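Local coordinates for SxtG (Microseira wollei, PDB 6U1R), which is an amidinotransferase of the saxitoxin biosynthetic pathway, probably moving an amidino group from donor to acceptor through a covalent enzyme intermediate, at residues Glu38-Gly43 against Cys368-Val373; Met270-Gly275 against Val323-Glu328; Pro183-Ala188 against Glu211-Ala216. All coordinates share one frame; numbering follows the deposited sequence.

Contact 1: residues Glu38-Gly43 against Cys368-Val373; sequences EEVIVG and CATLDV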
loop_
_atom_site.group_PDB
_atom_site.type_symbol
_atom_site.label_atom_id
_atom_site.label_comp_id
_atom_site.label_asym_id
_atom_site.label_seq_id
_atom_site.Cartn_x
_atom_site.Cartn_y
_atom_site.Cartn_z
ATOM N N GLU A 38 -18.756 -13.989 -13.228
ATOM C CA GLU A 38 -19.442 -14.695 -12.143
ATOM C C GLU A 38 -19.761 -13.802 -10.956
ATOM O O GLU A 38 -20.816 -13.952 -10.339
ATOM C CB GLU A 38 -18.601 -15.889 -11.662
ATOM C CG GLU A 38 -18.511 -17.022 -12.697
ATOM C CD GLU A 38 -17.856 -18.300 -12.183
ATOM O OE1 GLU A 38 -17.291 -18.314 -11.069
ATOM O OE2 GLU A 38 -17.926 -19.315 -12.911
ATOM N N GLU A 39 -18.872 -12.871 -10.621
ATOM C CA GLU A 39 -19.092 -12.019 -9.463
ATOM C C GLU A 39 -18.455 -10.666 -9.742
ATOM O O GLU A 39 -17.346 -10.596 -10.283
ATOM C CB GLU A 39 -18.523 -12.641 -8.178
ATOM C CG GLU A 39 -18.730 -11.753 -6.941
ATOM C CD GLU A 39 -18.581 -12.496 -5.607
ATOM O OE1 GLU A 39 -18.765 -13.735 -5.581
ATOM O OE2 GLU A 39 -18.298 -11.835 -4.583
ATOM N N VAL A 40 -19.182 -9.605 -9.384
ATOM C CA VAL A 40 -18.764 -8.233 -9.644
ATOM C C VAL A 40 -19.111 -7.361 -8.437
ATOM O O VAL A 40 -20.169 -7.533 -7.818
ATOM C CB VAL A 40 -19.438 -7.716 -10.947
ATOM C CG1 VAL A 40 -20.965 -7.536 -10.758
ATOM C CG2 VAL A 40 -18.782 -6.444 -11.447
ATOM N N ILE A 41 -18.197 -6.453 -8.062
ATOM C CA ILE A 41 -18.516 -5.370 -7.129
ATOM C C ILE A 41 -19.095 -4.227 -7.948
ATOM O O ILE A 41 -18.529 -3.855 -8.981
ATOM C CB ILE A 41 -17.268 -4.905 -6.349
ATOM C CG1 ILE A 41 -16.637 -6.089 -5.596
ATOM C CG2 ILE A 41 -17.632 -3.747 -5.414
ATOM C CD1 ILE A 41 -15.321 -5.773 -4.823
ATOM N N VAL A 42 -20.219 -3.673 -7.507
ATOM C CA VAL A 42 -20.824 -2.522 -8.173
ATOM C C VAL A 42 -20.744 -1.333 -7.227
ATOM O O VAL A 42 -20.889 -1.486 -6.010
ATOM C CB VAL A 42 -22.271 -2.815 -8.622
ATOM C CG1 VAL A 42 -22.889 -1.628 -9.300
ATOM C CG2 VAL A 42 -22.278 -3.977 -9.617
ATOM N N GLY A 43 -20.487 -0.156 -7.781
ATOM C CA GLY A 43 -20.328 1.042 -6.990
ATOM C C GLY A 43 -21.637 1.542 -6.374
ATOM O O GLY A 43 -22.726 0.988 -6.558
ATOM N N CYS A 368 -16.527 1.574 -15.470
ATOM C CA CYS A 368 -16.032 2.316 -14.307
ATOM C C CYS A 368 -16.731 1.885 -13.024
ATOM O O CYS A 368 -16.122 1.882 -11.949
ATOM C CB CYS A 368 -16.264 3.812 -14.486
ATOM S SG CYS A 368 -15.307 4.523 -15.800
ATOM N N ALA A 369 -18.032 1.603 -13.120
ATOM C CA ALA A 369 -18.898 1.327 -11.993
ATOM C C ALA A 369 -18.737 -0.083 -11.454
ATOM O O ALA A 369 -19.418 -0.421 -10.478
ATOM C CB ALA A 369 -20.362 1.556 -12.397
ATOM N N THR A 370 -17.842 -0.894 -12.024
ATOM C CA THR A 370 -17.710 -2.288 -11.621
ATOM C C THR A 370 -16.262 -2.678 -11.372
ATOM O O THR A 370 -15.326 -2.090 -11.921
ATOM C CB THR A 370 -18.298 -3.233 -12.690
ATOM O OG1 THR A 370 -17.701 -2.951 -13.965
ATOM C CG2 THR A 370 -19.818 -3.097 -12.739
ATOM N N LEU A 371 -16.082 -3.689 -10.526
ATOM C CA LEU A 371 -14.817 -4.401 -10.416
ATOM C C LEU A 371 -15.136 -5.881 -10.586
ATOM O O LEU A 371 -15.797 -6.478 -9.728
ATOM C CB LEU A 371 -14.122 -4.133 -9.072
ATOM C CG LEU A 371 -12.681 -4.653 -8.985
ATOM C CD1 LEU A 371 -11.747 -3.816 -9.876
ATOM C CD2 LEU A 371 -12.151 -4.678 -7.566
ATOM N N ASP A 372 -14.676 -6.470 -11.690
ATOM C CA ASP A 372 -14.965 -7.875 -12.016
ATOM C C ASP A 372 -14.033 -8.809 -11.252
ATOM O O ASP A 372 -13.033 -9.301 -11.786
ATOM C CB ASP A 372 -14.838 -8.110 -13.518
ATOM C CG ASP A 372 -13.491 -7.691 -14.066
ATOM O OD1 ASP A 372 -13.053 -6.576 -13.729
ATOM O OD2 ASP A 372 -12.868 -8.462 -14.832
ATOM N N VAL A 373 -14.416 -9.155 -10.019
ATOM C CA VAL A 373 -13.527 -9.946 -9.174
ATOM C C VAL A 373 -13.462 -11.414 -9.598
ATOM O O VAL A 373 -12.456 -12.078 -9.335
ATOM C CB VAL A 373 -13.928 -9.801 -7.686
ATOM C CG1 VAL A 373 -13.752 -8.358 -7.246
ATOM C CG2 VAL A 373 -15.337 -10.224 -7.447
#
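Ile41 and Leu371 face each other as a hydrogen-bonded antiparallel pair, each backbone N lying 2.9 Å from the other residue's O. The bonding carries on where the amide N of Gly43 meets Ala369 O at 2.9 Å. Between these bonds Val42 and Thr370 form a non-hydrogen-bonded pair; their side chains lie side by side, pointing the same way, with Val42 CG2 4.1 Å from Thr370 CG2. Val40 reaches over to the same threonine: CG2, anti to the backbone N, presses on Thr370 CB at 3.5 Å, tight for two carbons. Beta-branched residues suit such a strand, compact and at ease when extended. On the face that carries Ile41 and Leu371, Ile41 CD1 meets Val373 CG1 at 3.9 Å, the two side chains roughly perpendicular, and Glu39 lends its aliphatic CG to Val373 CG2 at 3.8 Å.

The polar tips are held from outside: Thr370 OG1 by Phe366 O and Arg136, Glu39 by Tyr170 and Arg108, Asp372 by Arg136, Arg221 and Arg375. A classic beta bulge sets Glu38 and Glu39 opposite the single residue Arg374, whose side chain bridges to both carboxylates. Cys368, the predicted amidino-cysteine, stands two residues ahead of strand 370-375, outermost of its sheet within the chain. Helix 83-102 packs on Val40, Val42 and Thr370, helix 164-172 on Ile41 and Val373, and strand 106-109 pairs with the far edge of strand 37-42.

Contact 2: residues Met270-Gly275 against Val323-Glu328; sequences MPLAPG and VLMLDE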
loop_
_atom_site.group_PDB
_atom_site.type_symbol
_atom_site.label_atom_id
_atom_site.label_comp_id
_atom_site.label_asym_id
_atom_site.label_seq_id
_atom_site.Cartn_x
_atom_site.Cartn_y
_atom_site.Cartn_z
ATOM N N MET A 270 -10.500 -0.534 -25.415
ATOM C CA MET A 270 -11.355 -1.487 -24.704
ATOM C C MET A 270 -11.316 -2.869 -25.355
ATOM O O MET A 270 -12.019 -3.119 -26.352
ATOM C CB MET A 270 -12.778 -0.964 -24.623
ATOM C CG MET A 270 -12.870 0.219 -23.645
ATOM S SD MET A 270 -12.593 -0.361 -21.963
ATOM C CE MET A 270 -14.292 -0.795 -21.502
ATOM N N PRO A 271 -10.540 -3.793 -24.802
ATOM C CA PRO A 271 -10.620 -5.194 -25.238
ATOM C C PRO A 271 -12.020 -5.736 -24.999
ATOM O O PRO A 271 -12.573 -5.604 -23.906
ATOM C CB PRO A 271 -9.579 -5.903 -24.355
ATOM C CG PRO A 271 -8.696 -4.794 -23.833
ATOM C CD PRO A 271 -9.567 -3.598 -23.717
ATOM N N LEU A 272 -12.596 -6.362 -26.025
ATOM C CA LEU A 272 -13.933 -6.941 -25.899
ATOM C C LEU A 272 -13.949 -8.463 -25.874
ATOM O O LEU A 272 -14.827 -9.037 -25.239
ATOM C CB LEU A 272 -14.839 -6.471 -27.043
ATOM C CG LEU A 272 -15.012 -4.955 -27.186
ATOM C CD1 LEU A 272 -15.999 -4.644 -28.298
ATOM C CD2 LEU A 272 -15.456 -4.323 -25.878
ATOM N N ALA A 273 -12.994 -9.106 -26.529
ATOM C CA ALA A 273 -12.912 -10.551 -26.670
ATOM C C ALA A 273 -11.560 -10.886 -27.277
ATOM O O ALA A 273 -10.907 -10.016 -27.844
ATOM C CB ALA A 273 -14.039 -11.096 -27.565
ATOM N N PRO A 274 -11.117 -12.145 -27.168
ATOM C CA PRO A 274 -9.876 -12.529 -27.847
ATOM C C PRO A 274 -9.906 -12.124 -29.311
ATOM O O PRO A 274 -10.847 -12.449 -30.035
ATOM C CB PRO A 274 -9.822 -14.052 -27.651
ATOM C CG PRO A 274 -10.575 -14.266 -26.377
ATOM C CD PRO A 274 -11.717 -13.273 -26.437
ATOM N N GLY A 275 -8.897 -11.363 -29.735
ATOM C CA GLY A 275 -8.770 -10.872 -31.092
ATOM C C GLY A 275 -9.603 -9.649 -31.448
ATOM O O GLY A 275 -9.622 -9.273 -32.627
ATOM N N VAL A 323 -18.102 0.157 -22.027
ATOM C CA VAL A 323 -18.982 -1.010 -21.969
ATOM C C VAL A 323 -18.459 -2.052 -20.986
ATOM O O VAL A 323 -17.302 -1.998 -20.549
ATOM C CB VAL A 323 -19.137 -1.636 -23.368
ATOM C CG1 VAL A 323 -19.881 -0.677 -24.308
ATOM C CG2 VAL A 323 -17.763 -2.025 -23.936
ATOM N N LEU A 324 -19.314 -3.015 -20.640
ATOM C CA LEU A 324 -18.968 -4.113 -19.733
ATOM C C LEU A 324 -19.348 -5.420 -20.416
ATOM O O LEU A 324 -20.505 -5.599 -20.801
ATOM C CB LEU A 324 -19.687 -3.994 -18.380
ATOM C CG LEU A 324 -19.458 -5.160 -17.399
ATOM C CD1 LEU A 324 -18.018 -5.173 -16.941
ATOM C CD2 LEU A 324 -20.410 -5.129 -16.198
ATOM N N MET A 325 -18.377 -6.323 -20.548
ATOM C CA MET A 325 -18.591 -7.643 -21.133
ATOM C C MET A 325 -19.011 -8.629 -20.048
ATOM O O MET A 325 -18.321 -8.764 -19.035
ATOM C CB MET A 325 -17.320 -8.167 -21.801
ATOM C CG MET A 325 -16.700 -7.274 -22.884
ATOM S SD MET A 325 -17.811 -6.891 -24.208
ATOM C CE MET A 325 -18.134 -8.519 -24.888
ATOM N N LEU A 326 -20.101 -9.356 -20.296
ATOM C CA LEU A 326 -20.504 -10.460 -19.433
ATOM C C LEU A 326 -19.888 -11.786 -19.849
ATOM O O LEU A 326 -19.805 -12.710 -19.025
ATOM C CB LEU A 326 -22.030 -10.582 -19.430
ATOM C CG LEU A 326 -22.803 -9.290 -19.168
ATOM C CD1 LEU A 326 -24.300 -9.553 -19.069
ATOM C CD2 LEU A 326 -22.280 -8.572 -17.920
ATOM N N ASP A 327 -19.507 -11.903 -21.116
ATOM C CA ASP A 327 -18.683 -12.981 -21.659
ATOM C C ASP A 327 -18.161 -12.442 -22.986
ATOM O O ASP A 327 -18.198 -11.229 -23.211
ATOM C CB ASP A 327 -19.463 -14.304 -21.770
ATOM C CG ASP A 327 -20.742 -14.184 -22.572
ATOM O OD1 ASP A 327 -20.816 -13.351 -23.501
ATOM O OD2 ASP A 327 -21.687 -14.949 -22.258
ATOM N N GLU A 328 -17.690 -13.325 -23.870
ATOM C CA GLU A 328 -17.127 -12.852 -25.131
ATOM C C GLU A 328 -18.169 -12.269 -26.085
ATOM O O GLU A 328 -17.790 -11.654 -27.094
ATOM C CB GLU A 328 -16.383 -13.993 -25.823
ATOM C CG GLU A 328 -15.210 -14.491 -25.008
ATOM C CD GLU A 328 -14.382 -15.545 -25.708
ATOM O OE1 GLU A 328 -14.599 -15.778 -26.919
ATOM O OE2 GLU A 328 -13.499 -16.131 -25.040
#
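Leu272 puts its CD2 methyl into the angle between Val323 and Met325, 3.8 Å from Val323 CG2 and 3.9 Å from Met325 SD, and crosses both side chains at about a right angle. A branched leucine suits this corner because one methyl can serve two neighbours. Met325, bent at chi2 and chi3, curls back so that CE comes to 3.4 Å from Leu272 O; this buried carbonyl has no hydrogen-bonding partner in the model, and Met325 CG also lies against it. Val323 also receives Met270, whose CE lies 3.4 Å from Val323 O.

Glu328 rests its CB 4.1 Å from Ala273 CB, and the extended chain brings the carboxylate up to the CD-CG edge of Pro274, with Glu328 CD 3.6 Å from Pro274 CD. Glu328 is exposed, so its charged end can lie there and still meet solvent.

No hydrogen bond links the segments: strands 269-273 and 324-325 are outermost, within this chain, in different small sheets joined by side chains, as between neighbouring blades of the alpha/beta propeller of the amidinotransferase family. Behind Val323 and Met325 lies strand 330-334, strand 219-222 packs on Met270 and Pro271, and helix 83-102 lies against Leu324 and Leu326.

Contact 3: residues Pro183-Ala188 against Glu211-Ala216; sequences PQLFDA and EPTFDA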
loop_
_atom_site.group_PDB
_atom_site.type_symbol
_atom_site.label_atom_id
_atom_site.label_comp_id
_atom_site.label_asym_id
_atom_site.label_seq_id
_atom_site.Cartn_x
_atom_site.Cartn_y
_atom_site.Cartn_z
ATOM N N PRO A 183 1.121 7.035 -1.585
ATOM C CA PRO A 183 1.955 8.195 -1.927
ATOM C C PRO A 183 1.794 9.319 -0.916
ATOM O O PRO A 183 0.780 9.442 -0.229
ATOM C CB PRO A 183 1.447 8.606 -3.318
ATOM C CG PRO A 183 0.009 8.140 -3.345
ATOM C CD PRO A 183 0.044 6.828 -2.576
ATOM N N GLN A 184 2.830 10.162 -0.853
ATOM C CA GLN A 184 2.841 11.321 0.032
ATOM C C GLN A 184 1.959 12.444 -0.504
ATOM O O GLN A 184 1.344 13.177 0.281
ATOM C CB GLN A 184 4.279 11.835 0.207
ATOM C CG GLN A 184 5.227 10.843 0.862
ATOM C CD GLN A 184 6.600 11.435 1.161
ATOM O OE1 GLN A 184 7.405 11.692 0.255
ATOM N NE2 GLN A 184 6.864 11.676 2.428
ATOM N N LEU A 185 1.944 12.610 -1.828
ATOM C CA LEU A 185 1.154 13.615 -2.521
ATOM C C LEU A 185 1.531 15.025 -2.063
ATOM O O LEU A 185 0.678 15.905 -1.931
ATOM C CB LEU A 185 -0.346 13.345 -2.366
ATOM C CG LEU A 185 -0.792 11.940 -2.823
ATOM C CD1 LEU A 185 -2.330 11.786 -2.784
ATOM C CD2 LEU A 185 -0.270 11.643 -4.217
ATOM N N PHE A 186 2.834 15.240 -1.873
ATOM C CA PHE A 186 3.362 16.589 -1.731
ATOM C C PHE A 186 3.087 17.418 -2.988
ATOM O O PHE A 186 2.834 16.901 -4.085
ATOM C CB PHE A 186 4.881 16.552 -1.490
ATOM C CG PHE A 186 5.312 15.988 -0.157
ATOM C CD1 PHE A 186 4.403 15.613 0.827
ATOM C CD2 PHE A 186 6.666 15.848 0.114
ATOM C CE1 PHE A 186 4.845 15.115 2.052
ATOM C CE2 PHE A 186 7.102 15.363 1.333
ATOM C CZ PHE A 186 6.196 15.003 2.300
ATOM N N ASP A 187 3.209 18.741 -2.835
ATOM C CA ASP A 187 3.081 19.615 -3.992
ATOM C C ASP A 187 4.022 19.209 -5.124
ATOM O O ASP A 187 3.697 19.422 -6.291
ATOM C CB ASP A 187 3.350 21.071 -3.599
ATOM C CG ASP A 187 2.193 21.715 -2.853
ATOM O OD1 ASP A 187 1.096 21.119 -2.738
ATOM O OD2 ASP A 187 2.389 22.862 -2.391
ATOM N N ALA A 188 5.184 18.622 -4.802
ATOM C CA ALA A 188 6.145 18.234 -5.834
ATOM C C ALA A 188 5.598 17.202 -6.829
ATOM O O ALA A 188 6.193 17.018 -7.896
ATOM C CB ALA A 188 7.420 17.684 -5.193
ATOM N N GLU A 211 6.954 10.711 -7.334
ATOM C CA GLU A 211 6.721 9.429 -6.682
ATOM C C GLU A 211 5.744 8.605 -7.510
ATOM O O GLU A 211 5.031 9.147 -8.359
ATOM C CB GLU A 211 6.183 9.618 -5.261
ATOM C CG GLU A 211 4.753 10.096 -5.239
ATOM C CD GLU A 211 4.322 10.539 -3.862
ATOM O OE1 GLU A 211 4.807 9.973 -2.848
ATOM O OE2 GLU A 211 3.497 11.469 -3.824
ATOM N N PRO A 212 5.671 7.291 -7.270
ATOM C CA PRO A 212 4.783 6.432 -8.079
ATOM C C PRO A 212 3.311 6.710 -7.803
ATOM O O PRO A 212 2.866 6.598 -6.658
ATOM C CB PRO A 212 5.164 5.014 -7.640
ATOM C CG PRO A 212 6.471 5.113 -6.960
ATOM C CD PRO A 212 6.599 6.509 -6.432
ATOM N N THR A 213 2.543 7.021 -8.859
ATOM C CA THR A 213 1.087 7.116 -8.772
ATOM C C THR A 213 0.456 6.492 -10.010
ATOM O O THR A 213 0.980 6.609 -11.130
ATOM C CB THR A 213 0.553 8.574 -8.612
ATOM O OG1 THR A 213 0.965 9.407 -9.706
ATOM C CG2 THR A 213 1.017 9.186 -7.307
ATOM N N PHE A 214 -0.656 5.799 -9.792
ATOM C CA PHE A 214 -1.511 5.393 -10.901
ATOM C C PHE A 214 -2.918 5.120 -10.390
ATOM O O PHE A 214 -3.124 4.793 -9.214
ATOM C CB PHE A 214 -0.956 4.158 -11.650
ATOM C CG PHE A 214 -0.967 2.864 -10.862
ATOM C CD1 PHE A 214 -2.116 2.078 -10.809
ATOM C CD2 PHE A 214 0.175 2.413 -10.210
ATOM C CE1 PHE A 214 -2.123 0.891 -10.114
ATOM C CE2 PHE A 214 0.173 1.206 -9.511
ATOM C CZ PHE A 214 -0.969 0.446 -9.464
ATOM N N ASP A 215 -3.881 5.294 -11.296
ATOM C CA ASP A 215 -5.243 4.813 -11.120
ATOM C C ASP A 215 -5.383 3.490 -11.865
ATOM O O ASP A 215 -4.881 3.338 -12.989
ATOM C CB ASP A 215 -6.269 5.797 -11.687
ATOM C CG ASP A 215 -6.536 6.991 -10.777
ATOM O OD1 ASP A 215 -5.718 7.271 -9.882
ATOM O OD2 ASP A 215 -7.575 7.653 -10.979
ATOM N N ALA A 216 -6.109 2.549 -11.268
ATOM C CA ALA A 216 -6.220 1.238 -11.893
ATOM C C ALA A 216 -6.927 1.327 -13.239
ATOM O O ALA A 216 -6.651 0.534 -14.146
ATOM C CB ALA A 216 -6.955 0.286 -10.948
HETATM O O HOH W 1 7.464 10.249 -2.055
#
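Glu211 reaches across to the backbone of Pro183-Leu185 and takes the largest share of this contact. Its CB points toward that segment, and chi1 of 72° sets CG between the backbone N and the carbonyl carbon; from there the chain runs on extended. CG passes Pro183 CB at 4.1 Å, and the carboxylate carbon CD settles 3.5 Å from that same apolar Pro183 CB. At the tip the two oxygens divide two successive amides. OE1 accepts from Gln184 N at 2.8 Å, a fairly straight bond (163°) that arrives on the syn side but out of the carboxylate plane. OE2 uses its syn lone pair for Leu185 N at 2.8 Å. The chain bends at Gln184, whose helical backbone angles turn two successive N-H groups to one carboxylate. OE1 also takes a bond from a water 2.8 Å away, which donates to Gln184 OE1 as well; two acceptors could not bond directly, and the amide and carboxylate planes are turned 71° apart. Three donors thus grip the group, fix its rotation and would favour its ionised form. A glutamate suits the place because it is long enough to span the gap and has two acceptors.

Alongside the carboxylate, Leu185 CD2 comes to 3.8 Å from Glu211 OE2 and touches Thr213 CG2, while Thr213 OG1 bonds to Val233 O. Asp215, predicted to be catalytic, bonds through OD2 to His264; the bonded glutamate lies in the same loop, four residues before it. Both segments belong to the long connection between strands 176-179 and 219-222. Helix 236-245 covers Pro212 and Phe214, strand 139-142 touches Phe214 and Ala216, and Trp161 of the second subunit meets Phe186 edge-to-face.

How the contacts relate
Contact 1 closes the longest loop and encloses the others: after 38-43 the chain makes contact 3, then contact 2, and returns at 368-373. Contacts 1 and 2 have centres 14 Å apart and touch, Thr370 OG1 lying 3.7 Å from Leu324 CD1; both pack on helix 83-102. Contact 3 is centred about 25 Å from the centre of contact 1 and 31 Å from that of contact 2, across the chain's centre. The predicted catalytic residues Cys368 and Asp215 belong to contacts 1 and 3, and Met270 of contact 2 lies about 8 Å from Cys368 between side chains. Each contact thus has one end near the probable active site, while contact 3 otherwise lies toward the second subunit.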